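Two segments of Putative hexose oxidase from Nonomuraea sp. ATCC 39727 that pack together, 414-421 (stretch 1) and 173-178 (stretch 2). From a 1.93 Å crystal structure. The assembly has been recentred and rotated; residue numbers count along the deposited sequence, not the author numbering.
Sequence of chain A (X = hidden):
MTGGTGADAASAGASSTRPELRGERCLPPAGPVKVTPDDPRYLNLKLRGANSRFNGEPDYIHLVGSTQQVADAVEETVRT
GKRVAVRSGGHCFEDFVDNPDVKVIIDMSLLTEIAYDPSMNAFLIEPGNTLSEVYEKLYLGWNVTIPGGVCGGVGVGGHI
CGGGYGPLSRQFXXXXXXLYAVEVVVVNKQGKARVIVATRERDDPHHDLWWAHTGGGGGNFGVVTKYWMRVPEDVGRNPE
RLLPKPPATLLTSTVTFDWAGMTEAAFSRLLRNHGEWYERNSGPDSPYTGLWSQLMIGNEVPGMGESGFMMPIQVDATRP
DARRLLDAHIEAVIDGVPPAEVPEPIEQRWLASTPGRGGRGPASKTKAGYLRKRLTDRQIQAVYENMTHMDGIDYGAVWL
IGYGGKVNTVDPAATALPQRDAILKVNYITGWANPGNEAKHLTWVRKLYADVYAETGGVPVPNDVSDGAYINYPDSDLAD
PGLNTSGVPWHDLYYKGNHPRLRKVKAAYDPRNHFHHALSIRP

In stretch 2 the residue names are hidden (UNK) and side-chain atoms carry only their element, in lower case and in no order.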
# COMPACT_ATOMS: atom_id res chain seq x y z
N ALA A 414 -0.30 -13.97 15.37
CA ALA A 414 -1.72 -13.95 14.97
C ALA A 414 -1.95 -13.42 13.64
O ALA A 414 -3.00 -13.72 13.03
CB ALA A 414 -2.62 -13.26 16.01
N THR A 415 -0.98 -12.64 13.15
CA THR A 415 -0.94 -12.25 11.75
C THR A 415 0.44 -12.42 11.27
O THR A 415 1.33 -12.75 12.04
CB THR A 415 -1.38 -10.76 11.49
OG1 THR A 415 -0.37 -9.86 11.99
CG2 THR A 415 -2.71 -10.49 12.10
N ALA A 416 0.67 -12.18 9.99
CA ALA A 416 2.01 -12.30 9.42
C ALA A 416 2.93 -11.07 9.77
O ALA A 416 4.17 -11.16 9.62
CB ALA A 416 1.97 -12.56 7.93
N LEU A 417 2.35 -10.03 10.35
CA LEU A 417 3.16 -8.89 10.86
C LEU A 417 3.69 -9.20 12.26
O LEU A 417 2.90 -9.23 13.20
CB LEU A 417 2.32 -7.63 10.92
CG LEU A 417 1.68 -7.05 9.72
CD1 LEU A 417 0.82 -5.84 10.13
CD2 LEU A 417 2.77 -6.64 8.70
N PRO A 418 5.00 -9.39 12.41
CA PRO A 418 5.52 -9.81 13.74
C PRO A 418 5.71 -8.63 14.73
O PRO A 418 5.87 -8.86 15.90
CB PRO A 418 6.83 -10.43 13.40
CG PRO A 418 7.31 -9.66 12.19
CD PRO A 418 6.09 -9.36 11.41
N GLN A 419 5.76 -7.40 14.23
CA GLN A 419 6.09 -6.24 15.07
C GLN A 419 4.85 -5.69 15.69
O GLN A 419 4.13 -4.92 15.08
CB GLN A 419 6.81 -5.14 14.25
CG GLN A 419 8.13 -5.59 13.72
CD GLN A 419 8.08 -6.18 12.31
OE1 GLN A 419 7.02 -6.34 11.71
NE2 GLN A 419 9.24 -6.41 11.73
N ARG A 420 4.59 -6.14 16.92
CA ARG A 420 3.39 -5.82 17.64
C ARG A 420 3.68 -5.18 18.98
O ARG A 420 2.85 -5.15 19.89
CB ARG A 420 2.49 -7.08 17.76
CG ARG A 420 1.92 -7.54 16.45
CD ARG A 420 0.94 -6.55 15.83
NE ARG A 420 0.25 -7.13 14.67
CZ ARG A 420 -0.88 -6.70 14.14
NH1 ARG A 420 -1.51 -5.65 14.63
NH2 ARG A 420 -1.42 -7.36 13.08
N ASP A 421 4.85 -4.57 19.09
CA ASP A 421 5.09 -3.64 20.23
C ASP A 421 5.92 -2.44 19.86
O ASP A 421 6.48 -1.80 20.74
CB ASP A 421 5.64 -4.35 21.48
CG ASP A 421 7.07 -4.60 21.40
OD1 ASP A 421 7.64 -4.66 20.30
OD2 ASP A 421 7.69 -4.70 22.47
N UNK A 173 -5.70 -0.24 14.63
CA UNK A 173 -4.83 -1.28 14.13
C UNK A 173 -4.46 -1.20 12.66
O UNK A 173 -4.68 -0.18 11.96
N UNK A 174 -3.81 -2.26 12.19
CA UNK A 174 -3.45 -2.41 10.76
C UNK A 174 -4.68 -2.79 9.97
O UNK A 174 -5.64 -3.38 10.55
c UNK A 174 -2.40 -3.47 10.59
o UNK A 174 -2.14 -3.77 9.24
N UNK A 175 -4.69 -2.45 8.68
CA UNK A 175 -5.75 -2.98 7.82
C UNK A 175 -5.88 -4.51 7.93
O UNK A 175 -6.98 -5.05 7.72
c UNK A 175 -5.63 -2.57 6.33
c UNK A 175 -4.43 -3.17 5.67
c UNK A 175 -5.58 -1.08 6.26
N UNK A 176 -4.76 -5.22 8.21
CA UNK A 176 -4.85 -6.69 8.29
C UNK A 176 -5.64 -7.18 9.46
O UNK A 176 -6.04 -8.32 9.43
c UNK A 176 -3.53 -7.45 8.19
c UNK A 176 -2.56 -7.17 9.34
c UNK A 176 -2.90 -7.14 6.87
N UNK A 177 -5.87 -6.35 10.46
CA UNK A 177 -6.64 -6.74 11.62
C UNK A 177 -8.15 -6.76 11.27
O UNK A 177 -8.99 -7.26 12.06
c UNK A 177 -4.77 -5.92 13.21
c UNK A 177 -6.28 -5.80 12.81
o UNK A 177 -4.24 -7.08 13.03
o UNK A 177 -4.15 -4.89 13.65
N UNK A 178 -8.48 -6.27 10.07
CA UNK A 178 -9.83 -6.35 9.48
C UNK A 178 -9.93 -7.34 8.30
O UNK A 178 -10.98 -7.40 7.67
o UNK A 178 -10.07 -1.91 13.90
c UNK A 178 -9.15 -3.40 10.64
c UNK A 178 -10.31 -4.05 10.30
c UNK A 178 -10.35 -4.95 9.09
c UNK A 178 -11.27 -3.29 12.36
c UNK A 178 -10.09 -2.63 12.70
c UNK A 178 -9.06 -2.64 11.81
c UNK A 178 -11.36 -4.03 11.22

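Position 173 carries no side-chain atoms: N, CA, C and O are all that is modelled. Its phi of 89° and psi of -172° would jam a CB against the carbonyl O of the preceding residue, and an ideal CB would also lie 2.7 Å from a side-chain oxygen of position 177. The residue is glycine, Gly173, the first to leave helical angles after a helix.

Position 174 has one carbon followed by one oxygen, unbranched. The oxygen lies 3.7 Å from Leu417 CD1 and accepts a hydrogen bond from the backbone N of position 176 at 3.2 Å. Two atoms ending in oxygen give serine, Ser174, with chi1 in the t well.

Position 175 shows three carbons, the first carrying the other two. This beta-branched, wholly carbon side chain is that of valine, Val175. It is out of reach of stretch 1 and makes no contact there.

Position 176 has the same pattern, one carbon bearing two, but its CA-to-CB bond points toward stretch 1. One terminal carbon approaches Leu417 CD1 at 3.7 Å and Arg420 NH2 at 3.9 Å. It is again valine, Val176, and the approaching atom is CG2, which also lies 4.3 Å from Thr415 CG2.

Position 177 has two carbons, the second carrying two oxygens: a carboxylate one carbon from the backbone. One oxygen is 2.8 Å from Arg420 NH2, the other 2.9 Å from Arg420 NH1. The short acid is aspartate, Asp177. Its CA-to-CB bond points sideways, yet chi1 of -62° brings the carboxylate to the arginine.

Position 178 has one carbon leading to a six-carbon ring that bears an oxygen, a phenol. This is tyrosine, Tyr178, whose side chain is out of reach of stretch 1.

The contact is centred on a two-pronged salt bridge. Arg420 NH2 donates to Asp177 OD1 (2.8 Å, 139°) and Arg420 NH1 to Asp177 OD2 (2.9 Å, 170°), with OD1 at the guanidinium edge. Each partner is held from its own side: Arg420 NH2 also donates to Thr415 OG1 at 2.9 Å, while Ser174 N donates to Asp177 OD2 at 3.0 Å. Asp177 N in turn donates to Ser174 O at 3.0 Å, so backbone and side chain of Asp177 both bond to Ser174, just ahead of the 3-10 segment 175-178. Beside the charges, Leu417 CD1 meets Val176 CG2 in an apolar contact. The two stretches bury 198 Å² between them, both sides summed, and no touching pair is closer than 238 residues in sequence.

Stretch 2 173-178: GSVVDY
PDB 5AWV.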